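Hypothetical protein (Prochlorococcus marinus, PDB 2HX5) probably hydrolyses 1,4-dihydroxy-2-naphthoyl-CoA to 1,4-dihydroxy-2-naphthoate and CoA, a step of phylloquinone (vitamin K1) biosynthesis. Local coordinates at residues V14-T19 and I80-A85; P92-P97 and R139-S144; N98-H103 and I118-I123. One frame throughout, in Å; residues are numbered along the deposited sequence. Where two conformers were deposited one is given.

Contact 1: V14-T19 and I80-A85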
loop_
_atom_site.group_PDB
_atom_site.type_symbol
_atom_site.label_atom_id
_atom_site.label_comp_id
_atom_site.label_asym_id
_atom_site.label_seq_id
_atom_site.Cartn_x
_atom_site.Cartn_y
_atom_site.Cartn_z
ATOM N N VAL A 14 -0.942 -13.015 -8.011
ATOM C CA VAL A 14 -0.877 -12.554 -6.633
ATOM C C VAL A 14 0.618 -12.558 -6.186
ATOM O O VAL A 14 1.311 -13.540 -6.366
ATOM C CB VAL A 14 -1.724 -13.445 -5.678
ATOM C CG1 VAL A 14 -1.659 -12.921 -4.262
ATOM C CG2 VAL A 14 -3.193 -13.558 -6.195
ATOM N N ARG A 15 1.109 -11.444 -5.628
ATOM C CA ARG A 15 2.502 -11.341 -5.236
ATOM C C ARG A 15 2.635 -11.360 -3.704
ATOM O O ARG A 15 1.629 -11.186 -2.971
ATOM C CB ARG A 15 3.100 -10.077 -5.830
ATOM C CG ARG A 15 3.103 -10.080 -7.367
ATOM C CD ARG A 15 3.891 -11.198 -7.960
ATOM N NE ARG A 15 3.936 -11.180 -9.454
ATOM C CZ ARG A 15 4.252 -12.238 -10.191
ATOM N NH1 ARG A 15 4.628 -13.398 -9.681
ATOM N NH2 ARG A 15 4.254 -12.123 -11.497
ATOM N N PHE A 16 3.846 -11.634 -3.257
ATOM C CA PHE A 16 4.117 -11.939 -1.857
ATOM C C PHE A 16 3.664 -10.769 -0.948
ATOM O O PHE A 16 3.052 -10.972 0.115
ATOM C CB PHE A 16 5.584 -12.225 -1.669
ATOM C CG PHE A 16 5.935 -12.650 -0.329
ATOM C CD1 PHE A 16 5.389 -13.818 0.192
ATOM C CD2 PHE A 16 6.832 -11.959 0.403
ATOM C CE1 PHE A 16 5.737 -14.222 1.453
ATOM C CE2 PHE A 16 7.207 -12.411 1.680
ATOM C CZ PHE A 16 6.656 -13.503 2.162
ATOM N N GLY A 17 3.963 -9.526 -1.329
ATOM C CA GLY A 17 3.590 -8.334 -0.562
ATOM C C GLY A 17 2.106 -8.074 -0.475
ATOM O O GLY A 17 1.687 -7.211 0.326
ATOM N N ASP A 18 1.309 -8.783 -1.289
ATOM C CA ASP A 18 -0.138 -8.662 -1.245
ATOM C C ASP A 18 -0.748 -9.504 -0.122
ATOM O O ASP A 18 -1.993 -9.410 0.085
ATOM C CB ASP A 18 -0.751 -9.135 -2.546
ATOM C CG ASP A 18 -0.270 -8.353 -3.759
ATOM O OD1 ASP A 18 0.201 -7.183 -3.572
ATOM O OD2 ASP A 18 -0.274 -8.947 -4.890
ATOM N N THR A 19 0.033 -10.329 0.555
ATOM C CA THR A 19 -0.422 -11.283 1.569
ATOM C C THR A 19 -0.131 -10.755 2.948
ATOM O O THR A 19 0.656 -9.817 3.117
ATOM C CB THR A 19 0.281 -12.650 1.429
ATOM O OG1 THR A 19 1.677 -12.505 1.763
ATOM C CG2 THR A 19 -0.016 -13.238 0.105
ATOM N N ILE A 80 -7.200 -16.516 -1.266
ATOM C CA ILE A 80 -6.364 -16.189 -2.396
ATOM C C ILE A 80 -4.948 -16.150 -1.893
ATOM O O ILE A 80 -4.687 -15.551 -0.833
ATOM C CB ILE A 80 -6.773 -14.803 -2.991
ATOM C CG1 ILE A 80 -8.163 -14.914 -3.655
ATOM C CG2 ILE A 80 -5.705 -14.232 -4.022
ATOM C CD1 ILE A 80 -8.819 -13.575 -4.025
ATOM N N HIS A 81 -4.052 -16.819 -2.605
ATOM C CA HIS A 81 -2.676 -17.085 -2.150
ATOM C C HIS A 81 -1.584 -16.515 -3.023
ATOM O O HIS A 81 -1.778 -16.320 -4.205
ATOM C CB HIS A 81 -2.467 -18.617 -2.112
ATOM C CG HIS A 81 -3.192 -19.272 -0.998
ATOM N ND1 HIS A 81 -4.344 -20.010 -1.185
ATOM C CD2 HIS A 81 -2.940 -19.289 0.331
ATOM C CE1 HIS A 81 -4.773 -20.447 -0.012
ATOM N NE2 HIS A 81 -3.960 -19.998 0.926
ATOM N N THR A 82 -0.408 -16.275 -2.442
ATOM C CA THR A 82 0.729 -15.805 -3.223
ATOM C C THR A 82 1.029 -16.775 -4.390
ATOM O O THR A 82 1.104 -18.005 -4.219
ATOM C CB THR A 82 1.998 -15.443 -2.333
ATOM O OG1 THR A 82 3.200 -15.630 -3.082
ATOM C CG2 THR A 82 2.091 -16.300 -1.093
ATOM N N GLY A 83 1.198 -16.210 -5.573
ATOM C CA GLY A 83 1.482 -16.962 -6.757
ATOM C C GLY A 83 0.241 -17.444 -7.482
ATOM O O GLY A 83 0.407 -17.979 -8.569
ATOM N N ASP A 84 -0.969 -17.281 -6.923
ATOM C CA ASP A 84 -2.216 -17.594 -7.648
ATOM C C ASP A 84 -2.307 -16.767 -8.922
ATOM O O ASP A 84 -2.027 -15.571 -8.900
ATOM C CB ASP A 84 -3.461 -17.354 -6.823
ATOM C CG ASP A 84 -3.767 -18.449 -5.797
ATOM O OD1 ASP A 84 -3.180 -19.557 -5.828
ATOM O OD2 ASP A 84 -4.629 -18.192 -4.933
ATOM N N ALA A 85 -2.670 -17.432 -10.038
ATOM C CA ALA A 85 -2.982 -16.784 -11.279
ATOM C C ALA A 85 -4.479 -16.514 -11.224
ATOM O O ALA A 85 -5.284 -17.464 -11.150
ATOM C CB ALA A 85 -2.658 -17.726 -12.464
#
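Two loops are joined here through the backbone of a single residue. V14 offers its N-H to D84 O over 2.9 Å, nearly along the C=O axis, while its own carbonyl O receives G83 N at 2.8 Å from above the carbonyl plane. Both partners belong to the type II turn H81-D84, in which G83 has the positive phi (88°) usual for glycine; a side chain there would run into the carbonyl O of T82. After V14 the chain enters a short 3-10 segment, F16-D18. V14 sets its side chain against the turn: CB lies 3.2 Å from H81 O, and CG2, anti to the carbonyl carbon, presses on I80 CG2 at 3.4 Å, a tight methyl-to-methyl contact across nearly perpendicular side chains. Farther along, T19 CG2 meets T82 CB at 3.9 Å, while T82 CG2 sits at the edge of the F16 ring. Each loop is braced by its own aspartate: D18 OD2 accepts R15 N, and D84 OD2 accepts H81 N at 2.8 Å, both from above the carboxylate plane. The acids also have charged partners, R32 for D18 and R57 of the second subunit for D84, and R15 pairs with E43 of that subunit. Buried carboxylates so supplied with N-H groups and arginines are likely to stay ionised, and D84 would thereby link the turn to the second subunit, while T19 precedes D20, the predicted active-site residue.

Contact 2: P92-P97 and R139-S144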
loop_
_atom_site.group_PDB
_atom_site.type_symbol
_atom_site.label_atom_id
_atom_site.label_comp_id
_atom_site.label_asym_id
_atom_site.label_seq_id
_atom_site.Cartn_x
_atom_site.Cartn_y
_atom_site.Cartn_z
ATOM N N PRO A 92 -18.724 -3.660 -17.112
ATOM C CA PRO A 92 -19.136 -2.281 -16.884
ATOM C C PRO A 92 -20.625 -2.039 -17.167
ATOM O O PRO A 92 -21.213 -2.762 -17.974
ATOM C CB PRO A 92 -18.221 -1.468 -17.833
ATOM C CG PRO A 92 -17.334 -2.451 -18.560
ATOM C CD PRO A 92 -17.940 -3.802 -18.369
ATOM N N GLU A 93 -21.211 -1.050 -16.499
ATOM C CA GLU A 93 -22.610 -0.684 -16.706
ATOM C C GLU A 93 -22.717 0.811 -16.605
ATOM O O GLU A 93 -22.345 1.393 -15.590
ATOM C CB GLU A 93 -23.510 -1.312 -15.649
ATOM C CG GLU A 93 -24.990 -1.037 -15.830
ATOM C CD GLU A 93 -25.907 -1.658 -14.721
ATOM O OE1 GLU A 93 -25.461 -2.548 -13.966
ATOM O OE2 GLU A 93 -27.098 -1.264 -14.627
ATOM N N ARG A 94 -23.205 1.446 -17.673
ATOM C CA ARG A 94 -23.607 2.844 -17.597
ATOM C C ARG A 94 -24.828 2.863 -16.707
ATOM O O ARG A 94 -25.738 2.040 -16.872
ATOM C CB ARG A 94 -23.922 3.405 -18.968
ATOM C CG ARG A 94 -24.158 4.890 -19.014
ATOM C CD ARG A 94 -24.631 5.339 -20.415
ATOM N NE ARG A 94 -23.541 5.448 -21.400
ATOM C CZ ARG A 94 -23.294 4.585 -22.394
ATOM N NH1 ARG A 94 -24.056 3.507 -22.574
ATOM N NH2 ARG A 94 -22.271 4.810 -23.234
ATOM N N LEU A 95 -24.846 3.772 -15.751
ATOM C CA LEU A 95 -25.976 3.927 -14.864
ATOM C C LEU A 95 -26.868 5.074 -15.315
ATOM O O LEU A 95 -28.073 4.964 -15.319
ATOM C CB LEU A 95 -25.533 4.145 -13.421
ATOM C CG LEU A 95 -24.788 2.984 -12.741
ATOM C CD1 LEU A 95 -24.259 3.395 -11.386
ATOM C CD2 LEU A 95 -25.755 1.758 -12.576
ATOM N N ASN A 96 -26.244 6.145 -15.747
ATOM C CA ASN A 96 -26.941 7.303 -16.288
ATOM C C ASN A 96 -25.896 8.134 -17.058
ATOM O O ASN A 96 -24.742 7.702 -17.198
ATOM C CB ASN A 96 -27.618 8.046 -15.136
ATOM C CG ASN A 96 -26.653 8.573 -14.090
ATOM O OD1 ASN A 96 -25.672 9.244 -14.398
ATOM N ND2 ASN A 96 -26.957 8.303 -12.835
ATOM N N PRO A 97 -26.282 9.294 -17.624
ATOM C CA PRO A 97 -25.276 10.074 -18.367
ATOM C C PRO A 97 -24.069 10.564 -17.572
ATOM O O PRO A 97 -23.073 11.009 -18.181
ATOM C CB PRO A 97 -26.113 11.265 -18.905
ATOM C CG PRO A 97 -27.471 10.671 -19.033
ATOM C CD PRO A 97 -27.625 9.902 -17.774
ATOM N N ARG A 139 -17.404 5.814 -24.959
ATOM C CA ARG A 139 -17.067 4.817 -25.996
ATOM C C ARG A 139 -16.736 3.418 -25.467
ATOM O O ARG A 139 -17.196 2.395 -26.026
ATOM C CB ARG A 139 -15.907 5.329 -26.834
ATOM C CG ARG A 139 -16.303 6.435 -27.792
ATOM C CD ARG A 139 -15.215 6.729 -28.806
ATOM N NE ARG A 139 -14.090 7.460 -28.248
ATOM C CZ ARG A 139 -12.837 7.017 -28.177
ATOM N NH1 ARG A 139 -12.509 5.793 -28.596
ATOM N NH2 ARG A 139 -11.908 7.823 -27.657
ATOM N N TRP A 140 -15.939 3.377 -24.404
ATOM C CA TRP A 140 -15.616 2.159 -23.727
ATOM C C TRP A 140 -16.846 1.463 -23.160
ATOM O O TRP A 140 -16.977 0.262 -23.310
ATOM C CB TRP A 140 -14.571 2.468 -22.670
ATOM C CG TRP A 140 -14.191 1.318 -21.766
ATOM C CD1 TRP A 140 -13.304 0.288 -22.018
ATOM C CD2 TRP A 140 -14.614 1.144 -20.408
ATOM N NE1 TRP A 140 -13.208 -0.523 -20.911
ATOM C CE2 TRP A 140 -13.986 -0.005 -19.913
ATOM C CE3 TRP A 140 -15.454 1.882 -19.558
ATOM C CZ2 TRP A 140 -14.198 -0.462 -18.604
ATOM C CZ3 TRP A 140 -15.639 1.463 -18.298
ATOM C CH2 TRP A 140 -15.036 0.298 -17.821
ATOM N N LEU A 141 -17.717 2.192 -22.473
ATOM C CA LEU A 141 -18.970 1.634 -21.954
ATOM C C LEU A 141 -19.803 1.050 -23.088
ATOM O O LEU A 141 -20.273 -0.100 -23.011
ATOM C CB LEU A 141 -19.755 2.695 -21.184
ATOM C CG LEU A 141 -19.152 3.111 -19.866
ATOM C CD1 LEU A 141 -19.839 4.347 -19.295
ATOM C CD2 LEU A 141 -19.224 1.971 -18.849
ATOM N N GLU A 142 -19.961 1.814 -24.173
ATOM C CA GLU A 142 -20.764 1.339 -25.289
ATOM C C GLU A 142 -20.149 0.059 -25.899
ATOM O O GLU A 142 -20.900 -0.902 -26.192
ATOM C CB GLU A 142 -20.912 2.443 -26.334
ATOM C CG GLU A 142 -22.096 2.201 -27.307
ATOM C CD GLU A 142 -23.464 2.367 -26.601
ATOM O OE1 GLU A 142 -23.524 3.088 -25.577
ATOM O OE2 GLU A 142 -24.472 1.774 -27.053
ATOM N N ALA A 143 -18.828 0.045 -26.102
ATOM C CA ALA A 143 -18.136 -1.075 -26.750
ATOM C C ALA A 143 -18.203 -2.315 -25.893
ATOM O O ALA A 143 -18.116 -3.424 -26.391
ATOM C CB ALA A 143 -16.674 -0.715 -27.098
ATOM N N SER A 144 -18.334 -2.121 -24.581
ATOM C CA SER A 144 -18.302 -3.192 -23.610
ATOM C C SER A 144 -19.685 -3.746 -23.303
ATOM O O SER A 144 -19.810 -4.597 -22.406
ATOM C CB SER A 144 -17.695 -2.693 -22.300
ATOM O OG SER A 144 -16.363 -2.275 -22.473
HETATM O O HOH W 1 -21.333 -0.870 -20.542
#
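Apolar packing supplies the centre of this strand-on-helix contact, in which strand 92-96 and helix 139-143 approach to 8.2 Å between axes at 117°. The P92 ring is the wedge: its CB touches W140 CH2 at 3.6 Å and L141 CD2 at 3.7 Å, and its CG rests against S144 CB. P92 reaches the far, six-membered end of the indole obliquely. W140 CG is anti to the backbone N, which carries the ring toward the sheet, where it also packs on V102; its NE1 is hydrogen-bonded to S41 of helix 29-45.

The charged interaction lies farther along the strand. R94 runs extended through its first two torsions and then bends at chi3 (-79°), laying one guanidinium face over L141 CB, 3.9 Å from NH2. E142 bends at chi2 to bring OE1 to the guanidinium edge, 3.1 Å from R94 NH1. OE1 takes both terminal nitrogens in a salt bridge, but the individual hydrogen bonds are weak, with N-H...O angles near 135°. D138 gives NH2 a second acidic partner.

Two backbone oxygens of the helix are also bound: a water donates to L141 O at 2.8 Å and, weakly, to P92 O, bridging strand and helix, and S144 OG donates to W140 O at 2.7 Å, closing the last helical turn.

The arrangement is that of a C-terminal helix packed on the antiparallel sheet of a hotdog-fold thioesterase, its apolar side inward and its salt bridge at the border.

Contact 3: N98-H103 and I118-I123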
loop_
_atom_site.group_PDB
_atom_site.type_symbol
_atom_site.label_atom_id
_atom_site.label_comp_id
_atom_site.label_asym_id
_atom_site.label_seq_id
_atom_site.Cartn_x
_atom_site.Cartn_y
_atom_site.Cartn_z
ATOM N N ASN A 98 -24.173 10.506 -16.252
ATOM C CA ASN A 98 -23.131 11.015 -15.355
ATOM C C ASN A 98 -22.434 9.971 -14.489
ATOM O O ASN A 98 -21.641 10.323 -13.622
ATOM C CB ASN A 98 -23.756 11.992 -14.366
ATOM C CG ASN A 98 -24.498 13.145 -15.042
ATOM O OD1 ASN A 98 -24.287 13.466 -16.219
ATOM N ND2 ASN A 98 -25.375 13.775 -14.277
ATOM N N SER A 99 -22.710 8.687 -14.684
ATOM C CA SER A 99 -22.228 7.692 -13.734
ATOM C C SER A 99 -22.170 6.315 -14.369
ATOM O O SER A 99 -22.986 5.957 -15.240
ATOM C CB SER A 99 -23.179 7.672 -12.544
ATOM O OG SER A 99 -22.884 6.703 -11.561
ATOM N N PHE A 100 -21.268 5.495 -13.844
ATOM C CA PHE A 100 -21.130 4.118 -14.263
ATOM C C PHE A 100 -20.598 3.278 -13.090
ATOM O O PHE A 100 -20.042 3.823 -12.108
ATOM C CB PHE A 100 -20.239 3.977 -15.510
ATOM C CG PHE A 100 -18.780 4.224 -15.275
ATOM C CD1 PHE A 100 -18.273 5.511 -15.260
ATOM C CD2 PHE A 100 -17.911 3.162 -15.057
ATOM C CE1 PHE A 100 -16.943 5.763 -15.018
ATOM C CE2 PHE A 100 -16.566 3.403 -14.814
ATOM C CZ PHE A 100 -16.096 4.725 -14.804
ATOM N N GLN A 101 -20.768 1.981 -13.190
ATOM C CA GLN A 101 -20.097 1.060 -12.255
ATOM C C GLN A 101 -19.461 -0.071 -13.052
ATOM O O GLN A 101 -19.756 -0.268 -14.224
ATOM C CB GLN A 101 -21.066 0.608 -11.185
ATOM C CG GLN A 101 -22.219 -0.132 -11.644
ATOM C CD GLN A 101 -23.254 -0.369 -10.538
ATOM O OE1 GLN A 101 -23.327 0.344 -9.493
ATOM N NE2 GLN A 101 -24.014 -1.391 -10.740
ATOM N N VAL A 102 -18.491 -0.719 -12.404
ATOM C CA VAL A 102 -17.791 -1.863 -12.929
ATOM C C VAL A 102 -17.859 -2.965 -11.902
ATOM O O VAL A 102 -17.519 -2.732 -10.757
ATOM C CB VAL A 102 -16.320 -1.560 -13.307
ATOM C CG1 VAL A 102 -15.733 -2.738 -14.006
ATOM C CG2 VAL A 102 -16.229 -0.250 -14.158
ATOM N N HIS A 103 -18.253 -4.143 -12.365
ATOM C CA HIS A 103 -18.240 -5.363 -11.583
ATOM C C HIS A 103 -16.989 -6.154 -11.978
ATOM O O HIS A 103 -16.656 -6.261 -13.183
ATOM C CB HIS A 103 -19.515 -6.178 -11.820
ATOM C CG HIS A 103 -19.619 -7.416 -11.004
ATOM N ND1 HIS A 103 -19.146 -8.616 -11.477
ATOM C CD2 HIS A 103 -20.207 -7.670 -9.798
ATOM C CE1 HIS A 103 -19.429 -9.566 -10.598
ATOM N NE2 HIS A 103 -20.070 -9.012 -9.568
ATOM N N ILE A 118 -17.443 -1.284 -8.134
ATOM C CA ILE A 118 -16.957 0.068 -7.933
ATOM C C ILE A 118 -17.848 0.990 -8.731
ATOM O O ILE A 118 -18.029 0.775 -9.929
ATOM C CB ILE A 118 -15.501 0.231 -8.372
ATOM C CG1 ILE A 118 -14.574 -0.651 -7.548
ATOM C CG2 ILE A 118 -15.050 1.710 -8.187
ATOM C CD1 ILE A 118 -13.068 -0.500 -7.875
ATOM N N ARG A 119 -18.430 2.005 -8.087
ATOM C CA ARG A 119 -19.286 3.008 -8.729
ATOM C C ARG A 119 -18.660 4.367 -8.732
ATOM O O ARG A 119 -18.193 4.836 -7.711
ATOM C CB ARG A 119 -20.631 3.050 -7.990
ATOM C CG ARG A 119 -21.678 3.918 -8.642
ATOM C CD ARG A 119 -23.018 3.918 -7.840
ATOM N NE ARG A 119 -23.481 2.559 -7.624
ATOM C CZ ARG A 119 -23.899 2.042 -6.447
ATOM N NH1 ARG A 119 -24.064 2.783 -5.337
ATOM N NH2 ARG A 119 -24.170 0.754 -6.362
ATOM N N HIS A 120 -18.667 4.998 -9.924
ATOM C CA HIS A 120 -18.077 6.294 -10.162
ATOM C C HIS A 120 -19.099 7.333 -10.540
ATOM O O HIS A 120 -20.077 7.003 -11.230
ATOM C CB HIS A 120 -17.114 6.210 -11.362
ATOM C CG HIS A 120 -15.951 5.266 -11.205
ATOM N ND1 HIS A 120 -14.654 5.702 -10.976
ATOM C CD2 HIS A 120 -15.894 3.909 -11.312
ATOM C CE1 HIS A 120 -13.868 4.620 -10.900
ATOM N NE2 HIS A 120 -14.584 3.539 -11.144
ATOM N N LEU A 121 -18.834 8.578 -10.176
ATOM C CA LEU A 121 -19.625 9.708 -10.618
ATOM C C LEU A 121 -18.689 10.604 -11.424
ATOM O O LEU A 121 -17.546 10.864 -10.977
ATOM C CB LEU A 121 -20.141 10.455 -9.379
ATOM C CG LEU A 121 -21.141 11.579 -9.415
ATOM C CD1 LEU A 121 -22.373 11.203 -10.241
ATOM C CD2 LEU A 121 -21.524 11.869 -7.946
ATOM N N ALA A 122 -19.195 11.139 -12.534
ATOM C CA ALA A 122 -18.440 12.155 -13.278
ATOM C C ALA A 122 -18.737 13.541 -12.697
ATOM O O ALA A 122 -19.909 13.926 -12.600
ATOM C CB ALA A 122 -18.742 12.112 -14.792
ATOM N N ILE A 123 -17.686 14.269 -12.308
ATOM C CA ILE A 123 -17.804 15.653 -11.866
ATOM C C ILE A 123 -16.778 16.501 -12.567
ATOM O O ILE A 123 -15.712 16.037 -12.976
ATOM C CB ILE A 123 -17.659 15.807 -10.338
ATOM C CG1 ILE A 123 -16.248 15.433 -9.877
ATOM C CG2 ILE A 123 -18.747 14.976 -9.648
ATOM C CD1 ILE A 123 -16.027 15.552 -8.345
#
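R119 leaves its strand with CG anti to the backbone N, on the same side of the sheet as Q101, its partner in a non-hydrogen-bonded antiparallel pair of the beta hairpin formed by strands 99-108 and 111-124. Its CB lies 4.0 Å from Q101 CB, CG passes near F100 O, and CD continues alongside the glutamine until the chain bends at chi3 (-54°). That bend turns the guanidinium edge to Q101 OE1: NE binds it at 2.9 Å, nearly along the amide C=O axis, and NH2 adds a longer bond at 3.3 Å. The oxygen lies in the guanidinium plane, so the grip is side-on, two nitrogens to one atom, although amide and guanidinium planes are turned 32° apart. An alanine here would remove both bonds to OE1 and would probably let the Q101 amide rotate more freely.

On the face of F100 and H120 the rings are nearly parallel, 8° apart, but strongly offset; F100 CZ meets H120 CD2 at 3.6 Å over the rim of the imidazole. H120 CB adds a CH-pi contact over the phenyl face. Behind the rings, H120 N donates to F100 O at 2.8 Å, almost straight, and H120 O accepts both F100 N and S99 OG, the latter at 2.8 Å from above the carbonyl plane.

The two faces thus differ chemically: the R119-Q101 side is partly exposed and polar, whereas the F100-H120 side is buried, and L67 O, by accepting from H120 ND1, probably fixes the imidazole's rotation.

Overall arrangement
Along the chain contact 1 closes first, and contact 3 is nested inside the loop closed by contact 2. Contacts 2 and 3 are neighbours, centres 9 Å apart, and share one antiparallel sheet: strands 85-96 and 99-108 lie side by side, E93 N reaching Q101 O at 2.8 Å, while L95 packs on Q101 and R119. Strand 111-124 leads on to helix 135-143, which packs back on that hotdog-fold sheet. Contact 1 lies on the opposite side of the chain's centre, about 31 Å from contact 2 and 28 Å from contact 3, centre to centre. Contact 2 stays within one chain, and in contact 3 only I118 reaches another, whereas contact 1 meets two neighbouring subunits.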